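UDP-N-acetylglucosamine 4,6-dehydratase (Vibrio fischeri, PDB 3PVZ) binds NAD and probably acts as a lyase that removes water from UDP-N-acetylglucosamine. Local coordinates at residues F185-S190 with I343-L348; A50-I55 with V74-D79. One frame throughout, in Å; residues are numbered along the deposited sequence.

How the contacts relate
Both contacts belong to the Rossmann-type part of the chain, which is built around a mixed sheet of nine strands. From the N terminus, contact 2 comes first: helix 46-56 is followed by strand 62-66 and then helix 70-83, and residues 50-55 meet 74-79 across a short loop of 18 residues. Contact 1 opens only after this loop has closed. It spans 152 residues, bringing helix 174-189 against the chain leaving strand 340-344. The two loops thus lie in series, neither nested nor crossed. Their centres are 30 Å apart, contact 2 joining early helices near the NAD site and contact 1 tying a later helix to the end of an antiparallel strand.

Contact 1 of 2, residues F185-S190 with I343-L348; sequences FLMRKS and IKNDSL
Met187, late in helix 174-189, faces Asn345 and Ser347 in the loop that leaves strand 340-344, and the two backbones come nearest at the CA atoms of Met187 and Leu348, 6.7 Å apart. The helix is one of those connecting the parallel strands of the Rossmann-type sheet, running between strands 159-163 and 194-198, whereas strand 340-344 is an antiparallel addition beyond strand 255-259. The loop is shaped by an Asx turn: Ser347 N donates to Asn345 OD1 at 2.9 Å and nearly straight (166°), although it meets that oxygen from above the amide plane. Against this turn lies Met187, a selenomethionine. Its chain bends at both chi2 and chi3, so that successive atoms pass along the loop, beginning with CG, which lies 3.3 Å from the backbone carbonyl oxygen of Ser347. On the loop side, Asn345 ND2 is hydrogen-bonded to OE2 of Glu183, one turn earlier on the same helix as Met187, and Ser347 OG also lies within hydrogen-bonding reach of that oxygen. With the CG of Asn345 anti to the backbone N (chi1 -162°), the amide sits beside the selenomethionine methyl, and Met187 CE ends 3.6 Å from Asn345 ND2.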
ATOM      1  N   PHE A 185      15.973  11.438 -15.350  1.00 34.09           N
ATOM      2  CA  PHE A 185      16.454  11.998 -14.089  1.00 33.47           C
ATOM      3  C   PHE A 185      17.584  11.168 -13.536  1.00 33.52           C
ATOM      4  O   PHE A 185      18.511  11.714 -12.955  1.00 34.64           O
ATOM      5  CB  PHE A 185      15.321  12.144 -13.035  1.00 33.14           C
ATOM      6  CG  PHE A 185      14.437  13.341 -13.257  1.00 32.53           C
ATOM      7  CD1 PHE A 185      14.759  14.562 -12.702  1.00 35.73           C
ATOM      8  CD2 PHE A 185      13.340  13.256 -14.098  1.00 31.80           C
ATOM      9  CE1 PHE A 185      13.969  15.689 -12.935  1.00 36.66           C
ATOM     10  CE2 PHE A 185      12.542  14.355 -14.357  1.00 35.19           C
ATOM     11  CZ  PHE A 185      12.843  15.586 -13.761  1.00 37.78           C
ATOM     12  N   LEU A 186      17.458   9.850 -13.660  1.00 33.68           N
ATOM     13  CA  LEU A 186      18.474   8.890 -13.235  1.00 33.82           C
ATOM     14  C   LEU A 186      19.787   9.115 -14.024  1.00 34.00           C
ATOM     15  O   LEU A 186      20.854   9.027 -13.498  1.00 32.78           O
ATOM     16  CB  LEU A 186      18.014   7.480 -13.549  1.00 33.26           C
ATOM     17  CG  LEU A 186      17.538   6.502 -12.500  1.00 37.72           C
ATOM     18  CD1 LEU A 186      16.451   7.089 -11.640  1.00 39.89           C
ATOM     19  CD2 LEU A 186      17.098   5.174 -13.190  1.00 37.99           C
HETATM   20  N   MSE A 187      19.677   9.348 -15.316  1.00 35.49           N
HETATM   21  CA  MSE A 187      20.854   9.558 -16.116  1.00 36.60           C
HETATM   22  C   MSE A 187      21.576  10.800 -15.620  1.00 37.05           C
HETATM   23  O   MSE A 187      22.783  10.789 -15.585  1.00 38.35           O
HETATM   24  CB  MSE A 187      20.540   9.643 -17.621  1.00 38.01           C
HETATM   25  CG  MSE A 187      20.191   8.329 -18.322  1.00 40.65           C
HETATM   26 SE   MSE A 187      21.283   6.718 -17.913  0.65 49.52          SE
HETATM   27  CE  MSE A 187      20.145   5.917 -16.497  1.00 47.28           C
ATOM     28  N   ARG A 188      20.863  11.858 -15.229  1.00 37.74           N
ATOM     29  CA  ARG A 188      21.533  13.065 -14.738  1.00 37.28           C
ATOM     30  C   ARG A 188      22.252  12.760 -13.450  1.00 36.43           C
ATOM     31  O   ARG A 188      23.401  13.172 -13.275  1.00 35.89           O
ATOM     32  CB  ARG A 188      20.577  14.212 -14.490  1.00 37.80           C
ATOM     33  CG  ARG A 188      21.237  15.407 -13.846  1.00 37.96           C
ATOM     34  CD  ARG A 188      20.394  16.692 -13.986  1.00 39.51           C
ATOM     35  NE  ARG A 188      19.209  16.646 -13.132  1.00 36.70           N
ATOM     36  CZ  ARG A 188      18.320  17.620 -13.041  1.00 40.87           C
ATOM     37  NH1 ARG A 188      17.281  17.478 -12.244  1.00 40.36           N
ATOM     38  NH2 ARG A 188      18.450  18.736 -13.771  1.00 41.61           N
ATOM     39  N   LYS A 189      21.568  12.062 -12.550  1.00 34.93           N
ATOM     40  CA  LYS A 189      22.162  11.679 -11.249  1.00 34.63           C
ATOM     41  C   LYS A 189      23.332  10.714 -11.334  1.00 34.14           C
ATOM     42  O   LYS A 189      24.176  10.683 -10.445  1.00 33.25           O
ATOM     43  CB  LYS A 189      21.108  11.066 -10.333  1.00 33.89           C
ATOM     44  CG  LYS A 189      20.149  12.100  -9.714  1.00 36.33           C
ATOM     45  CD  LYS A 189      20.935  13.181  -8.943  1.00 37.02           C
ATOM     46  CE  LYS A 189      20.054  14.110  -8.128  1.00 37.59           C
ATOM     47  NZ  LYS A 189      19.082  14.837  -8.942  1.00 39.04           N
ATOM     48  N   SER A 190      23.363   9.916 -12.391  1.00 35.20           N
ATOM     49  CA  SER A 190      24.452   8.992 -12.618  1.00 35.54           C
ATOM     50  C   SER A 190      25.764   9.662 -13.005  1.00 35.51           C
ATOM     51  O   SER A 190      26.776   9.000 -13.010  1.00 35.29           O
ATOM     52  CB  SER A 190      24.094   7.970 -13.684  1.00 35.90           C
ATOM     53  OG  SER A 190      24.016   8.549 -14.932  1.00 36.76           O
ATOM     54  N   ILE A 343      22.627  -4.734 -19.972  1.00 41.19           N
ATOM     55  CA  ILE A 343      22.547  -3.662 -20.948  1.00 42.05           C
ATOM     56  C   ILE A 343      23.366  -2.536 -20.390  1.00 42.26           C
ATOM     57  O   ILE A 343      23.251  -2.162 -19.216  1.00 41.16           O
ATOM     58  CB  ILE A 343      21.130  -3.136 -21.186  1.00 42.63           C
ATOM     59  CG1 ILE A 343      20.200  -4.252 -21.667  1.00 42.63           C
ATOM     60  CG2 ILE A 343      21.128  -1.982 -22.245  1.00 41.16           C
ATOM     61  CD1 ILE A 343      18.748  -3.827 -21.695  1.00 43.10           C
ATOM     62  N   LYS A 344      24.241  -2.039 -21.231  1.00 43.28           N
ATOM     63  CA  LYS A 344      25.033  -0.882 -20.920  1.00 44.51           C
ATOM     64  C   LYS A 344      24.184   0.304 -21.300  1.00 45.41           C
ATOM     65  O   LYS A 344      24.197   0.702 -22.442  1.00 46.13           O
ATOM     66  CB  LYS A 344      26.299  -0.911 -21.785  1.00 45.37           C
ATOM     67  CG  LYS A 344      27.168  -2.142 -21.510  1.00 46.08           C
ATOM     68  CD  LYS A 344      27.971  -1.846 -20.299  1.00 45.53           C
ATOM     69  CE  LYS A 344      28.213  -3.015 -19.466  1.00 45.72           C
ATOM     70  NZ  LYS A 344      28.927  -2.522 -18.238  1.00 42.64           N
ATOM     71  N   ASN A 345      23.404   0.846 -20.371  1.00 45.23           N
ATOM     72  CA  ASN A 345      22.472   1.930 -20.750  1.00 45.96           C
ATOM     73  C   ASN A 345      23.248   3.139 -21.259  1.00 46.66           C
ATOM     74  O   ASN A 345      24.223   3.546 -20.663  1.00 46.42           O
ATOM     75  CB  ASN A 345      21.584   2.343 -19.571  1.00 45.00           C
ATOM     76  CG  ASN A 345      20.340   3.123 -19.996  1.00 44.91           C
ATOM     77  OD1 ASN A 345      20.121   3.391 -21.171  1.00 41.75           O
ATOM     78  ND2 ASN A 345      19.490   3.449 -19.018  1.00 43.46           N
ATOM     79  N   ASP A 346      22.831   3.678 -22.387  1.00 48.13           N
ATOM     80  CA  ASP A 346      23.329   4.978 -22.836  1.00 49.31           C
ATOM     81  C   ASP A 346      22.189   5.969 -23.180  1.00 48.69           C
ATOM     82  O   ASP A 346      22.407   6.847 -23.979  1.00 49.57           O
ATOM     83  CB  ASP A 346      24.291   4.808 -24.018  1.00 50.65           C
ATOM     84  CG  ASP A 346      23.680   4.023 -25.152  1.00 53.93           C
ATOM     85  OD1 ASP A 346      22.597   3.428 -24.955  1.00 57.82           O
ATOM     86  OD2 ASP A 346      24.276   3.991 -26.240  1.00 59.89           O
ATOM     87  N   SER A 347      21.011   5.842 -22.547  1.00 46.81           N
ATOM     88  CA  SER A 347      19.934   6.857 -22.622  1.00 46.75           C
ATOM     89  C   SER A 347      20.500   8.212 -22.271  1.00 45.86           C
ATOM     90  O   SER A 347      21.365   8.283 -21.413  1.00 44.29           O
ATOM     91  CB  SER A 347      18.816   6.607 -21.583  1.00 46.04           C
ATOM     92  OG  SER A 347      18.491   5.246 -21.420  1.00 48.68           O
ATOM     93  N   LEU A 348      19.955   9.271 -22.875  1.00 46.69           N
ATOM     94  CA  LEU A 348      20.381  10.673 -22.665  1.00 46.62           C
ATOM     95  C   LEU A 348      19.360  11.483 -21.871  1.00 45.83           C
ATOM     96  O   LEU A 348      18.193  11.113 -21.799  1.00 46.61           O
ATOM     97  CB  LEU A 348      20.574  11.385 -24.018  1.00 47.80           C
ATOM     98  CG  LEU A 348      21.305  10.618 -25.118  1.00 49.46           C
ATOM     99  CD1 LEU A 348      21.316  11.345 -26.478  1.00 50.58           C
ATOM    100  CD2 LEU A 348      22.714  10.323 -24.625  1.00 49.55           C
TER

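Contact 2 of 2, residues A50-I55 with V74-D79; sequences AVTKEI and VELVRD
Thr52 and Leu76 form the more buried, apolar side of this contact, with Thr52 CG2 4.0 Å from Leu76 CD2. A chi1 of 169° in Leu76 places the isobutyl group between the helices, where the axes of segments 50-55 and 74-79 approach to 11.0 Å, at 32°. Beneath the pair, both side chains touch Val65 of strand 62-66, and Thr52 OG1 is hydrogen-bonded to Gly48 O of its own helix. This is the β-α-β-α start of a Rossmann fold: helices 46-56 and 70-83 run side by side, following strands 37-41 and 62-66. Gly48 is consistent with the last glycine of a GxGxxG motif, and the adjacent residues Ser46 and Ile47 bind NAD. Lys53 packs its aliphatic part on the same leucine, Lys53 CG lying 4.3 Å from Leu76 CD1. The lysine as a whole is partly exposed, and its amino end, beyond a bend at chi3 (-73°), reaches across to Asp79, whose side chain it crosses at about a right angle. The salt bridge joins Lys53 NZ to Asp79 OD2 at 3.0 Å, with the nitrogen above the carboxylate plane. The other oxygen, Asp79 OD1, accepts from Gln222 NE2 of the second subunit.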
ATOM      1  N   ALA A  50      11.777  -9.324  -1.169  1.00 27.79           N
ATOM      2  CA  ALA A  50      12.620 -10.411  -1.633  1.00 28.28           C
ATOM      3  C   ALA A  50      14.060  -9.991  -1.538  1.00 27.24           C
ATOM      4  O   ALA A  50      14.894 -10.787  -1.117  1.00 26.86           O
ATOM      5  CB  ALA A  50      12.278 -10.864  -3.055  1.00 28.08           C
ATOM      6  N   VAL A  51      14.356  -8.751  -1.922  1.00 27.25           N
ATOM      7  CA  VAL A  51      15.752  -8.338  -1.929  1.00 27.11           C
ATOM      8  C   VAL A  51      16.204  -8.086  -0.464  1.00 27.65           C
ATOM      9  O   VAL A  51      17.374  -8.304  -0.119  1.00 27.40           O
ATOM     10  CB  VAL A  51      15.975  -7.130  -2.794  1.00 28.15           C
ATOM     11  CG1 VAL A  51      15.305  -5.889  -2.148  1.00 27.86           C
ATOM     12  CG2 VAL A  51      17.507  -6.944  -3.004  1.00 26.12           C
ATOM     13  N   THR A  52      15.261  -7.710   0.400  1.00 26.74           N
ATOM     14  CA  THR A  52      15.562  -7.487   1.824  1.00 27.74           C
ATOM     15  C   THR A  52      15.977  -8.802   2.487  1.00 27.94           C
ATOM     16  O   THR A  52      16.946  -8.871   3.233  1.00 27.11           O
ATOM     17  CB  THR A  52      14.330  -6.883   2.587  1.00 27.44           C
ATOM     18  OG1 THR A  52      13.985  -5.597   2.047  1.00 29.18           O
ATOM     19  CG2 THR A  52      14.656  -6.694   4.096  1.00 28.13           C
ATOM     20  N   LYS A  53      15.268  -9.861   2.131  1.00 28.66           N
ATOM     21  CA  LYS A  53      15.623 -11.206   2.597  1.00 29.65           C
ATOM     22  C   LYS A  53      16.974 -11.616   2.002  1.00 29.16           C
ATOM     23  O   LYS A  53      17.833 -12.054   2.736  1.00 29.56           O
ATOM     24  CB  LYS A  53      14.560 -12.182   2.230  1.00 30.16           C
ATOM     25  CG  LYS A  53      13.274 -11.856   2.959  1.00 33.80           C
ATOM     26  CD  LYS A  53      12.351 -13.009   3.037  1.00 38.78           C
ATOM     27  CE  LYS A  53      11.719 -13.287   1.718  1.00 44.45           C
ATOM     28  NZ  LYS A  53      10.735 -14.428   1.865  1.00 47.38           N
ATOM     29  N   GLU A  54      17.196 -11.410   0.713  1.00 27.78           N
ATOM     30  CA  GLU A  54      18.507 -11.720   0.182  1.00 28.02           C
ATOM     31  C   GLU A  54      19.635 -11.040   0.921  1.00 26.17           C
ATOM     32  O   GLU A  54      20.695 -11.609   1.067  1.00 25.27           O
ATOM     33  CB  GLU A  54      18.625 -11.431  -1.324  1.00 29.68           C
ATOM     34  CG  GLU A  54      17.793 -12.322  -2.166  1.00 30.59           C
ATOM     35  CD  GLU A  54      18.173 -13.777  -2.025  1.00 34.20           C
ATOM     36  OE1 GLU A  54      19.333 -14.093  -2.334  1.00 37.05           O
ATOM     37  OE2 GLU A  54      17.314 -14.605  -1.673  1.00 36.11           O
ATOM     38  N   ILE A  55      19.416  -9.844   1.402  1.00 26.31           N
ATOM     39  CA  ILE A  55      20.435  -9.119   2.143  1.00 26.85           C
ATOM     40  C   ILE A  55      20.523  -9.705   3.562  1.00 27.78           C
ATOM     41  O   ILE A  55      21.596 -10.081   4.047  1.00 27.43           O
ATOM     42  CB  ILE A  55      20.129  -7.568   2.179  1.00 26.75           C
ATOM     43  CG1 ILE A  55      20.095  -7.008   0.768  1.00 25.73           C
ATOM     44  CG2 ILE A  55      21.119  -6.835   3.120  1.00 26.02           C
ATOM     45  CD1 ILE A  55      19.768  -5.436   0.658  1.00 22.04           C
ATOM     46  N   VAL A  74       4.984  -5.855   8.944  1.00 37.11           N
ATOM     47  CA  VAL A  74       4.834  -6.869   9.973  1.00 37.61           C
ATOM     48  C   VAL A  74       5.006  -8.250   9.360  1.00 36.91           C
ATOM     49  O   VAL A  74       5.719  -9.102   9.915  1.00 37.49           O
ATOM     50  CB  VAL A  74       3.453  -6.752  10.745  1.00 39.62           C
ATOM     51  CG1 VAL A  74       3.234  -7.961  11.632  1.00 41.73           C
ATOM     52  CG2 VAL A  74       3.398  -5.496  11.573  1.00 40.61           C
ATOM     53  N   GLU A  75       4.402  -8.480   8.202  1.00 35.35           N
ATOM     54  CA  GLU A  75       4.622  -9.729   7.510  1.00 35.93           C
ATOM     55  C   GLU A  75       6.109 -10.000   7.113  1.00 34.97           C
ATOM     56  O   GLU A  75       6.619 -11.132   7.242  1.00 35.11           O
ATOM     57  CB  GLU A  75       3.689  -9.774   6.282  1.00 36.95           C
ATOM     58  CG  GLU A  75       3.903 -10.908   5.358  1.00 42.33           C
ATOM     59  CD  GLU A  75       3.715 -12.278   6.018  1.00 49.40           C
ATOM     60  OE1 GLU A  75       3.210 -12.334   7.168  1.00 51.79           O
ATOM     61  OE2 GLU A  75       4.084 -13.292   5.369  1.00 54.45           O
ATOM     62  N   LEU A  76       6.816  -8.970   6.666  1.00 32.84           N
ATOM     63  CA  LEU A  76       8.209  -9.126   6.283  1.00 32.52           C
ATOM     64  C   LEU A  76       9.041  -9.549   7.477  1.00 33.71           C
ATOM     65  O   LEU A  76       9.897 -10.448   7.389  1.00 34.46           O
ATOM     66  CB  LEU A  76       8.745  -7.774   5.745  1.00 31.53           C
ATOM     67  CG  LEU A  76      10.256  -7.715   5.541  1.00 31.44           C
ATOM     68  CD1 LEU A  76      10.687  -8.817   4.597  1.00 27.38           C
ATOM     69  CD2 LEU A  76      10.755  -6.321   5.039  1.00 31.62           C
ATOM     70  N   VAL A  77       8.848  -8.863   8.585  1.00 34.99           N
ATOM     71  CA  VAL A  77       9.581  -9.225   9.812  1.00 36.97           C
ATOM     72  C   VAL A  77       9.227 -10.664  10.298  1.00 38.66           C
ATOM     73  O   VAL A  77      10.124 -11.436  10.590  1.00 37.88           O
ATOM     74  CB  VAL A  77       9.320  -8.231  10.920  1.00 36.81           C
ATOM     75  CG1 VAL A  77      10.173  -8.543  12.144  1.00 38.23           C
ATOM     76  CG2 VAL A  77       9.584  -6.816  10.437  1.00 37.24           C
ATOM     77  N   ARG A  78       7.945 -11.038  10.335  1.00 41.43           N
ATOM     78  CA  ARG A  78       7.571 -12.402  10.750  0.60 42.99           C
ATOM     79  C   ARG A  78       8.206 -13.467   9.851  1.00 43.16           C
ATOM     80  O   ARG A  78       8.759 -14.415  10.330  1.00 44.58           O
ATOM     81  CB  ARG A  78       6.050 -12.547  10.846  0.60 44.21           C
ATOM     82  CG  ARG A  78       5.480 -11.695  11.997  0.60 47.17           C
ATOM     83  CD  ARG A  78       3.974 -11.933  12.326  0.60 50.74           C
ATOM     84  NE  ARG A  78       3.461 -10.861  13.195  0.60 53.15           N
ATOM     85  CZ  ARG A  78       3.723 -10.722  14.502  0.60 55.52           C
ATOM     86  NH1 ARG A  78       4.473 -11.604  15.164  0.60 56.68           N
ATOM     87  NH2 ARG A  78       3.205  -9.694  15.167  0.60 55.80           N
ATOM     88  N   ASP A  79       8.143 -13.286   8.556  1.00 44.02           N
ATOM     89  CA  ASP A  79       8.828 -14.144   7.610  1.00 44.98           C
ATOM     90  C   ASP A  79      10.364 -14.209   7.866  1.00 43.94           C
ATOM     91  O   ASP A  79      11.001 -15.276   7.821  1.00 43.12           O
ATOM     92  CB  ASP A  79       8.560 -13.536   6.226  1.00 45.96           C
ATOM     93  CG  ASP A  79       8.882 -14.455   5.097  1.00 49.98           C
ATOM     94  OD1 ASP A  79       9.343 -15.602   5.340  1.00 54.98           O
ATOM     95  OD2 ASP A  79       8.669 -14.016   3.943  1.00 55.66           O
TER